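Local coordinates for class II aldolase/adducin N-terminal domain-containing protein (PDB 3M4R) that binds a zinc ion in its class II aldolase/adducin-like domain and, as part of a longer protein of the short-chain dehydrogenase/reductase family, may have oxidoreductase activity, at residues A[117-125]-A[166-176]; A[136-146]-A[183-191]. All coordinates share one frame; numbering follows the deposited sequence. Where two conformers were deposited one is given.

Interaction 1. Residues A[117-125]-A[166-176]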
loop_
_atom_site.group_PDB
_atom_site.type_symbol
_atom_site.label_atom_id
_atom_site.label_comp_id
_atom_site.label_asym_id
_atom_site.label_seq_id
_atom_site.Cartn_x
_atom_site.Cartn_y
_atom_site.Cartn_z
ATOM N N THR A 117 -4.706 3.873 5.190
ATOM C CA THR A 117 -4.051 4.979 4.530
ATOM C C THR A 117 -2.713 5.323 5.120
ATOM O O THR A 117 -1.798 5.740 4.388
ATOM C CB THR A 117 -4.976 6.253 4.495
ATOM O OG1 THR A 117 -6.090 5.992 3.623
ATOM C CG2 THR A 117 -4.207 7.448 4.001
ATOM N N PHE A 118 -2.576 5.199 6.427
ATOM C CA PHE A 118 -1.298 5.559 7.049
ATOM C C PHE A 118 -0.141 4.632 6.675
ATOM O O PHE A 118 1.001 5.076 6.688
ATOM C CB PHE A 118 -1.405 5.678 8.541
ATOM C CG PHE A 118 -2.146 6.924 8.978
ATOM C CD1 PHE A 118 -1.578 8.161 8.805
ATOM C CD2 PHE A 118 -3.424 6.848 9.470
ATOM C CE1 PHE A 118 -2.260 9.315 9.181
ATOM C CE2 PHE A 118 -4.111 8.010 9.870
ATOM C CZ PHE A 118 -3.517 9.244 9.714
ATOM N N LEU A 119 -0.421 3.390 6.247
ATOM C CA LEU A 119 0.689 2.538 5.711
ATOM C C LEU A 119 1.339 3.210 4.512
ATOM O O LEU A 119 2.583 3.139 4.279
ATOM C CB LEU A 119 0.209 1.146 5.280
ATOM C CG LEU A 119 -0.464 0.239 6.308
ATOM C CD1 LEU A 119 -0.927 -1.107 5.675
ATOM C CD2 LEU A 119 0.453 0.003 7.516
ATOM N N HIS A 120 0.488 3.859 3.740
ATOM C CA HIS A 120 0.888 4.512 2.497
ATOM C C HIS A 120 1.599 5.850 2.745
ATOM O O HIS A 120 2.666 6.185 2.125
ATOM C CB HIS A 120 -0.362 4.698 1.660
ATOM C CG HIS A 120 -0.949 3.393 1.203
ATOM N ND1 HIS A 120 -0.652 2.855 -0.036
ATOM C CD2 HIS A 120 -1.782 2.513 1.812
ATOM C CE1 HIS A 120 -1.280 1.689 -0.157
ATOM N NE2 HIS A 120 -1.975 1.455 0.944
ATOM N N ALA A 121 0.987 6.638 3.610
ATOM C CA ALA A 121 1.484 8.008 3.875
ATOM C C ALA A 121 2.863 7.968 4.478
ATOM O O ALA A 121 3.695 8.809 4.165
ATOM C CB ALA A 121 0.504 8.810 4.827
ATOM N N PHE A 122 3.101 6.975 5.330
ATOM C CA PHE A 122 4.314 6.884 6.125
ATOM C C PHE A 122 5.483 6.162 5.421
ATOM O O PHE A 122 6.536 6.064 6.006
ATOM C CB PHE A 122 4.063 6.158 7.432
ATOM C CG PHE A 122 3.226 6.916 8.434
ATOM C CD1 PHE A 122 2.981 8.271 8.321
ATOM C CD2 PHE A 122 2.727 6.250 9.533
ATOM C CE1 PHE A 122 2.232 8.919 9.286
ATOM C CE2 PHE A 122 1.989 6.881 10.501
ATOM C CZ PHE A 122 1.731 8.216 10.378
ATOM N N LEU A 123 5.310 5.724 4.191
ATOM C CA LEU A 123 6.426 5.162 3.412
ATOM C C LEU A 123 6.817 6.168 2.337
ATOM O O LEU A 123 5.960 6.610 1.535
ATOM C CB LEU A 123 5.998 3.850 2.781
ATOM C CG LEU A 123 5.917 2.668 3.752
ATOM C CD1 LEU A 123 5.256 1.442 3.059
ATOM C CD2 LEU A 123 7.290 2.350 4.262
ATOM N N PRO A 124 8.110 6.567 2.311
ATOM C CA PRO A 124 8.491 7.698 1.495
ATOM C C PRO A 124 8.901 7.287 0.095
ATOM O O PRO A 124 10.067 7.555 -0.326
ATOM C CB PRO A 124 9.716 8.253 2.251
ATOM C CG PRO A 124 10.362 7.048 2.789
ATOM C CD PRO A 124 9.190 6.189 3.239
ATOM N N TYR A 125 7.988 6.617 -0.584
ATOM C CA TYR A 125 8.098 6.309 -1.984
ATOM C C TYR A 125 6.820 6.793 -2.659
ATOM O O TYR A 125 5.721 6.825 -2.055
ATOM C CB TYR A 125 8.260 4.797 -2.196
ATOM C CG TYR A 125 9.695 4.260 -2.359
ATOM C CD1 TYR A 125 10.441 4.556 -3.500
ATOM C CD2 TYR A 125 10.263 3.402 -1.408
ATOM C CE1 TYR A 125 11.760 4.073 -3.683
ATOM C CE2 TYR A 125 11.567 2.863 -1.580
ATOM C CZ TYR A 125 12.324 3.217 -2.725
ATOM O OH TYR A 125 13.616 2.724 -2.936
ATOM N N PHE A 166 -3.234 2.030 13.487
ATOM C CA PHE A 166 -2.262 3.095 13.595
ATOM C C PHE A 166 -0.902 2.649 14.135
ATOM O O PHE A 166 0.158 3.024 13.586
ATOM C CB PHE A 166 -2.857 4.261 14.412
ATOM C CG PHE A 166 -2.043 5.514 14.327
ATOM C CD1 PHE A 166 -2.019 6.251 13.177
ATOM C CD2 PHE A 166 -1.228 5.905 15.377
ATOM C CE1 PHE A 166 -1.226 7.401 13.104
ATOM C CE2 PHE A 166 -0.448 7.037 15.288
ATOM C CZ PHE A 166 -0.450 7.773 14.159
ATOM N N THR A 167 -0.888 1.816 15.155
ATOM C CA THR A 167 0.394 1.236 15.618
ATOM C C THR A 167 1.142 0.472 14.522
ATOM O O THR A 167 2.377 0.607 14.395
ATOM C CB THR A 167 0.220 0.413 16.892
ATOM O OG1 THR A 167 -0.425 1.247 17.857
ATOM C CG2 THR A 167 1.594 -0.009 17.483
ATOM N N LEU A 168 0.409 -0.264 13.684
ATOM C CA LEU A 168 1.026 -0.986 12.610
ATOM C C LEU A 168 1.728 0.017 11.711
ATOM O O LEU A 168 2.907 -0.165 11.405
ATOM C CB LEU A 168 -0.016 -1.820 11.839
ATOM C CG LEU A 168 0.495 -2.401 10.516
ATOM C CD1 LEU A 168 1.661 -3.367 10.823
ATOM C CD2 LEU A 168 -0.639 -3.123 9.710
ATOM N N ALA A 169 1.030 1.122 11.355
ATOM C CA ALA A 169 1.589 2.100 10.457
ATOM C C ALA A 169 2.835 2.740 11.012
ATOM O O ALA A 169 3.784 2.945 10.266
ATOM C CB ALA A 169 0.523 3.191 10.017
ATOM N N LYS A 170 2.845 3.034 12.297
ATOM C CA LYS A 170 4.042 3.557 12.979
ATOM C C LYS A 170 5.265 2.604 12.951
ATOM O O LYS A 170 6.413 3.013 12.756
ATOM C CB LYS A 170 3.665 3.810 14.433
ATOM C CG LYS A 170 2.551 4.869 14.563
ATOM C CD LYS A 170 2.974 6.066 15.322
ATOM C CE LYS A 170 4.170 6.802 14.725
ATOM N NZ LYS A 170 4.671 7.647 15.830
ATOM N N GLU A 171 5.006 1.325 13.141
ATOM C CA GLU A 171 6.068 0.298 13.051
ATOM C C GLU A 171 6.586 0.153 11.640
ATOM O O GLU A 171 7.791 -0.021 11.426
ATOM C CB GLU A 171 5.512 -1.033 13.461
ATOM C CG GLU A 171 5.382 -1.174 14.930
ATOM C CD GLU A 171 6.737 -1.174 15.633
ATOM O OE1 GLU A 171 7.615 -2.006 15.304
ATOM O OE2 GLU A 171 6.909 -0.311 16.508
ATOM N N VAL A 172 5.662 0.202 10.681
ATOM C CA VAL A 172 6.026 0.163 9.297
ATOM C C VAL A 172 6.929 1.359 8.990
ATOM O O VAL A 172 8.005 1.204 8.398
ATOM C CB VAL A 172 4.781 0.134 8.406
ATOM C CG1 VAL A 172 5.126 0.485 7.020
ATOM C CG2 VAL A 172 4.093 -1.202 8.523
HETATM N N MSE A 173 6.492 2.541 9.412
HETATM C CA MSE A 173 7.272 3.731 9.225
HETATM C C MSE A 173 8.683 3.545 9.759
HETATM O O MSE A 173 9.644 3.872 9.084
HETATM C CB MSE A 173 6.632 4.912 9.965
HETATM C CG MSE A 173 7.315 6.226 9.696
HETATM SE SE MSE A 173 6.361 7.708 10.574
HETATM C CE MSE A 173 7.142 7.563 12.328
ATOM N N ASN A 174 8.792 3.052 10.985
ATOM C CA ASN A 174 10.083 2.957 11.657
ATOM C C ASN A 174 10.986 1.818 11.138
ATOM O O ASN A 174 12.195 1.924 11.252
ATOM C CB ASN A 174 9.893 2.812 13.162
ATOM C CG ASN A 174 9.232 4.047 13.807
ATOM O OD1 ASN A 174 9.418 5.211 13.368
ATOM N ND2 ASN A 174 8.455 3.796 14.862
ATOM N N CYS A 175 10.426 0.770 10.535
ATOM C CA CYS A 175 11.265 -0.333 10.071
ATOM C C CYS A 175 11.700 -0.123 8.630
ATOM O O CYS A 175 12.610 -0.770 8.162
ATOM C CB CYS A 175 10.552 -1.666 10.236
ATOM S SG CYS A 175 10.196 -2.017 11.956
ATOM N N PHE A 176 11.050 0.800 7.928
ATOM C CA PHE A 176 11.454 1.071 6.571
ATOM C C PHE A 176 12.955 1.434 6.546
ATOM O O PHE A 176 13.401 2.221 7.359
ATOM C CB PHE A 176 10.618 2.192 5.951
ATOM C CG PHE A 176 11.056 2.519 4.569
ATOM C CD1 PHE A 176 10.679 1.710 3.507
ATOM C CD2 PHE A 176 11.937 3.576 4.335
ATOM C CE1 PHE A 176 11.105 1.984 2.209
ATOM C CE2 PHE A 176 12.397 3.850 3.035
ATOM C CZ PHE A 176 11.982 3.051 1.967
#
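F118 and F166 meet through different first torsions: CG of F118 lies anti to its carbonyl carbon (chi1 -73°), whereas CG of F166 lies anti to its backbone N (chi1 -168°), which carries the F166 edge over the F118 face. The pair is a T-shaped stack, with ring centroids 5.3 Å apart and perpendicular planes. A169 marks the close approach of the two helices; its CB lies 3.5 Å from F118 CB, and a residue this small is consistent with axes that come within 8.5 Å and run nearly parallel, 17° apart.

F122 is enclosed on several sides. The selenomethionine M173 is extended through its first two torsions, which puts SE over one ring face, 4.0 Å from the F122 centroid and close to the ring normal, a Met-aromatic contact; CB of F118 covers the opposite face. The rim is met by the A169 backbone, whose O lies 3.5 Å from F122 CD2. Beside this cluster, CD2 of L119 reaches L168, A169 and V172.

Past the helix, L123 CD2 packs 3.5 Å from F176 CD1. P124 sets its CD over a face of the F176 ring in a CH-pi contact, and the Y125 and F176 rings meet rim to rim. No hydrogen bond crosses the contact, so it is held by apolar packing. Helices 117-121 and 166-175 thus lie side by side against the central sheet, with L119 and L123 touching strand 127-131, V172 touching strand 182-185, and F176 meeting F193 of strand 189-194 edge to face.

Interaction 2. Residues A[136-146]-A[183-191]. With ZN (zinc ion), chain B.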
loop_
_atom_site.group_PDB
_atom_site.type_symbol
_atom_site.label_atom_id
_atom_site.label_comp_id
_atom_site.label_asym_id
_atom_site.label_seq_id
_atom_site.Cartn_x
_atom_site.Cartn_y
_atom_site.Cartn_z
ATOM N N ILE A 136 1.505 -15.167 1.006
ATOM C CA ILE A 136 2.209 -14.447 2.077
ATOM C C ILE A 136 1.610 -14.808 3.437
ATOM O O ILE A 136 2.342 -14.962 4.430
ATOM C CB ILE A 136 2.194 -12.943 1.851
ATOM C CG1 ILE A 136 3.136 -12.574 0.690
ATOM C CG2 ILE A 136 2.571 -12.197 3.129
ATOM C CD1 ILE A 136 4.658 -12.797 0.933
ATOM N N LEU A 137 0.291 -14.948 3.482
ATOM C CA LEU A 137 -0.392 -15.349 4.693
ATOM C C LEU A 137 0.042 -16.755 5.094
ATOM O O LEU A 137 0.311 -16.987 6.262
ATOM C CB LEU A 137 -1.918 -15.288 4.516
ATOM C CG LEU A 137 -2.653 -13.926 4.524
ATOM C CD1 LEU A 137 -4.183 -14.148 4.344
ATOM C CD2 LEU A 137 -2.396 -13.142 5.815
ATOM N N SER A 138 0.145 -17.668 4.120
ATOM C CA SER A 138 0.585 -19.037 4.378
ATOM C C SER A 138 1.994 -19.121 4.930
ATOM O O SER A 138 2.217 -19.782 5.930
ATOM C CB SER A 138 0.580 -19.886 3.108
ATOM O OG SER A 138 -0.725 -20.064 2.606
ATOM N N ILE A 139 2.945 -18.465 4.266
ATOM C CA ILE A 139 4.333 -18.552 4.696
ATOM C C ILE A 139 4.529 -17.911 6.057
ATOM O O ILE A 139 5.304 -18.409 6.868
ATOM C CB ILE A 139 5.350 -17.986 3.656
ATOM C CG1 ILE A 139 6.696 -18.706 3.839
ATOM C CG2 ILE A 139 5.513 -16.482 3.803
ATOM C CD1 ILE A 139 7.728 -18.406 2.788
ATOM N N THR A 140 3.812 -16.830 6.324
ATOM C CA THR A 140 3.963 -16.133 7.592
ATOM C C THR A 140 3.179 -16.818 8.709
ATOM O O THR A 140 3.419 -16.544 9.873
ATOM C CB THR A 140 3.624 -14.658 7.471
ATOM O OG1 THR A 140 2.259 -14.484 7.063
ATOM C CG2 THR A 140 4.564 -13.993 6.456
ATOM N N ASN A 141 2.266 -17.718 8.349
ATOM C CA ASN A 141 1.517 -18.496 9.337
ATOM C C ASN A 141 2.189 -19.823 9.718
ATOM O O ASN A 141 1.644 -20.539 10.519
ATOM C CB ASN A 141 0.075 -18.766 8.868
ATOM C CG ASN A 141 -0.872 -17.704 9.323
ATOM O OD1 ASN A 141 -1.082 -17.528 10.520
ATOM N ND2 ASN A 141 -1.429 -16.955 8.381
ATOM N N THR A 142 3.350 -20.131 9.132
ATOM C CA THR A 142 4.191 -21.261 9.539
ATOM C C THR A 142 5.050 -20.832 10.725
ATOM O O THR A 142 5.093 -19.660 11.073
ATOM C CB THR A 142 5.191 -21.705 8.432
ATOM O OG1 THR A 142 6.216 -20.712 8.276
ATOM C CG2 THR A 142 4.508 -21.964 7.085
ATOM N N ASP A 143 5.779 -21.778 11.314
ATOM C CA ASP A 143 6.652 -21.458 12.438
ATOM C C ASP A 143 8.038 -21.032 11.971
ATOM O O ASP A 143 8.976 -20.991 12.757
ATOM C CB ASP A 143 6.733 -22.660 13.392
ATOM C CG ASP A 143 5.392 -22.977 14.035
ATOM O OD1 ASP A 143 4.610 -22.046 14.265
ATOM O OD2 ASP A 143 5.115 -24.149 14.307
ATOM N N LEU A 144 8.183 -20.697 10.694
ATOM C CA LEU A 144 9.486 -20.300 10.194
ATOM C C LEU A 144 9.902 -19.021 10.893
ATOM O O LEU A 144 9.116 -18.099 10.991
ATOM C CB LEU A 144 9.471 -20.101 8.676
ATOM C CG LEU A 144 9.575 -21.355 7.797
ATOM C CD1 LEU A 144 9.460 -20.897 6.343
ATOM C CD2 LEU A 144 10.876 -22.168 8.041
ATOM N N PRO A 145 11.151 -18.964 11.382
ATOM C CA PRO A 145 11.620 -17.673 11.916
ATOM C C PRO A 145 11.604 -16.555 10.847
ATOM O O PRO A 145 11.725 -16.822 9.646
ATOM C CB PRO A 145 13.049 -17.974 12.403
ATOM C CG PRO A 145 13.408 -19.301 11.881
ATOM C CD PRO A 145 12.160 -20.035 11.493
ATOM N N SER A 146 11.431 -15.316 11.284
ATOM C CA SER A 146 11.257 -14.207 10.364
ATOM C C SER A 146 12.485 -14.046 9.460
ATOM O O SER A 146 12.343 -13.736 8.263
ATOM C CB SER A 146 10.952 -12.934 11.143
ATOM O OG SER A 146 9.624 -13.006 11.655
ATOM N N ILE A 183 8.149 -4.871 2.597
ATOM C CA ILE A 183 7.944 -5.109 4.013
ATOM C C ILE A 183 6.840 -6.156 4.146
ATOM O O ILE A 183 5.742 -5.976 3.621
ATOM C CB ILE A 183 7.496 -3.859 4.745
ATOM C CG1 ILE A 183 8.603 -2.790 4.695
ATOM C CG2 ILE A 183 7.120 -4.205 6.173
ATOM C CD1 ILE A 183 8.181 -1.402 5.355
ATOM N N VAL A 184 7.168 -7.256 4.816
ATOM C CA VAL A 184 6.286 -8.412 4.973
ATOM C C VAL A 184 5.623 -8.315 6.333
ATOM O O VAL A 184 6.298 -8.137 7.329
ATOM C CB VAL A 184 7.063 -9.716 4.901
ATOM C CG1 VAL A 184 6.120 -10.929 5.153
ATOM C CG2 VAL A 184 7.744 -9.815 3.543
ATOM N N LEU A 185 4.301 -8.406 6.358
ATOM C CA LEU A 185 3.535 -8.228 7.606
ATOM C C LEU A 185 2.944 -9.585 7.947
ATOM O O LEU A 185 1.985 -10.033 7.303
ATOM C CB LEU A 185 2.440 -7.158 7.412
ATOM C CG LEU A 185 2.822 -5.769 6.844
ATOM C CD1 LEU A 185 1.566 -4.841 6.695
ATOM C CD2 LEU A 185 3.904 -5.105 7.666
ATOM N N ARG A 186 3.534 -10.282 8.921
ATOM C CA ARG A 186 3.087 -11.624 9.222
ATOM C C ARG A 186 1.617 -11.649 9.594
ATOM O O ARG A 186 1.149 -10.797 10.332
ATOM C CB ARG A 186 3.935 -12.282 10.316
ATOM C CG ARG A 186 5.386 -12.442 9.888
ATOM C CD ARG A 186 6.193 -13.277 10.887
ATOM N NE ARG A 186 5.830 -14.683 10.825
ATOM C CZ ARG A 186 6.668 -15.692 11.035
ATOM N NH1 ARG A 186 6.211 -16.923 10.967
ATOM N NH2 ARG A 186 7.957 -15.474 11.287
ATOM N N LYS A 187 0.917 -12.632 9.038
ATOM C CA LYS A 187 -0.520 -12.844 9.241
ATOM C C LYS A 187 -1.405 -11.708 8.758
ATOM O O LYS A 187 -2.530 -11.559 9.266
ATOM C CB LYS A 187 -0.834 -13.156 10.704
ATOM C CG LYS A 187 0.024 -14.233 11.296
ATOM C CD LYS A 187 -0.632 -14.903 12.545
ATOM C CE LYS A 187 0.325 -15.890 13.183
ATOM N NZ LYS A 187 0.287 -15.729 14.661
ATOM N N HIS A 188 -0.879 -10.899 7.818
ATOM C CA HIS A 188 -1.575 -9.745 7.261
ATOM C C HIS A 188 -1.327 -9.673 5.758
ATOM O O HIS A 188 -2.249 -9.823 4.989
ATOM C CB HIS A 188 -1.094 -8.452 7.940
ATOM C CG HIS A 188 -1.823 -7.203 7.507
ATOM N ND1 HIS A 188 -1.588 -5.978 8.099
ATOM C CD2 HIS A 188 -2.766 -6.980 6.550
ATOM C CE1 HIS A 188 -2.317 -5.051 7.500
ATOM N NE2 HIS A 188 -3.063 -5.633 6.574
ATOM N N GLY A 189 -0.093 -9.415 5.336
ATOM C CA GLY A 189 0.172 -9.315 3.910
ATOM C C GLY A 189 1.520 -8.713 3.615
ATOM O O GLY A 189 2.506 -8.956 4.332
ATOM N N LEU A 190 1.551 -7.910 2.555
ATOM C CA LEU A 190 2.784 -7.384 2.021
ATOM C C LEU A 190 2.639 -5.933 1.645
ATOM O O LEU A 190 1.602 -5.517 1.113
ATOM C CB LEU A 190 3.161 -8.171 0.782
ATOM C CG LEU A 190 4.421 -7.751 0.006
ATOM C CD1 LEU A 190 5.731 -7.913 0.826
ATOM C CD2 LEU A 190 4.502 -8.674 -1.219
ATOM N N LEU A 191 3.718 -5.182 1.864
ATOM C CA LEU A 191 3.890 -3.882 1.293
ATOM C C LEU A 191 5.084 -3.842 0.363
ATOM O O LEU A 191 6.198 -4.270 0.720
ATOM C CB LEU A 191 4.114 -2.873 2.385
ATOM C CG LEU A 191 2.906 -2.564 3.273
ATOM C CD1 LEU A 191 3.447 -2.067 4.603
ATOM C CD2 LEU A 191 1.977 -1.510 2.581
HETATM ZN ZN ZN B . -4.108 -4.694 5.209
HETATM O O HOH W 1 -5.652 -5.063 6.462
#
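R186 packs along T140 in a side-on grip, NE and NH1 of R186 both donating to the backbone O of T140. The NE bond, 3.2 Å from R186 NE to T140 O, lies in the carbonyl plane on a lone pair, while NH1 approaches from above that plane. The far end of the guanidinium holds L144 O end-on through NH1 and NH2, with R186 NH2 to L144 O at 2.9 Å. NH2 also donates to S146 OG at 3.0 Å, a partner almost exactly in the guanidinium plane. All three nitrogens are therefore used, and partners along its edge fix the rotation of the group. With an alanine in place of R186, the carbonyls of T140 and L144 would probably lose these donors and the loop after the helix would be freer to shift.

T140 OG1 sits between its backbone N and carbonyl carbon (chi1 61°), where it donates to I136 O at 2.7 Å and accepts from K187 N at 3.0 Å, nearly straight (174°). T142 OG1 donates to I139 O and accepts from L144 N, forming an ST turn. Methyl groups pack on the hairpin backbone: I136 CG2 rests 3.5 Å from G189 O, and L137 CD2 lies against the K187-H188 peptide.

H188 and G189 both face L185 in a classic beta bulge, H188 N and G189 N sharing L185 O. From this turn H188 NE2 binds zinc at 2.0 Å, joined by E116, H130, H132 and a water; three histidines and a glutamate are the protein ligands characteristic of class II aldolase-like domains.

How the interactions relate
The two contacts lie within one class II aldolase/adducin-type domain, their centres about 17 Å apart, and their segments alternate along the chain: 117-125, 136-146, 166-176, then 183-191. Helix 166-175 of interaction 1 leads into strand 182-185 of interaction 2, and the two touch directly. V172 packs on I183, L185 and L191, while L168 CD2 lies 3.4 Å from H188 CE1. Interaction 1 therefore backs the hairpin that interaction 2 ties to helix 134-140. H188 binds the zinc within interaction 2, and L119 of interaction 1 lies about 5 Å from it, side chain to ion, so both contacts border the same metal site.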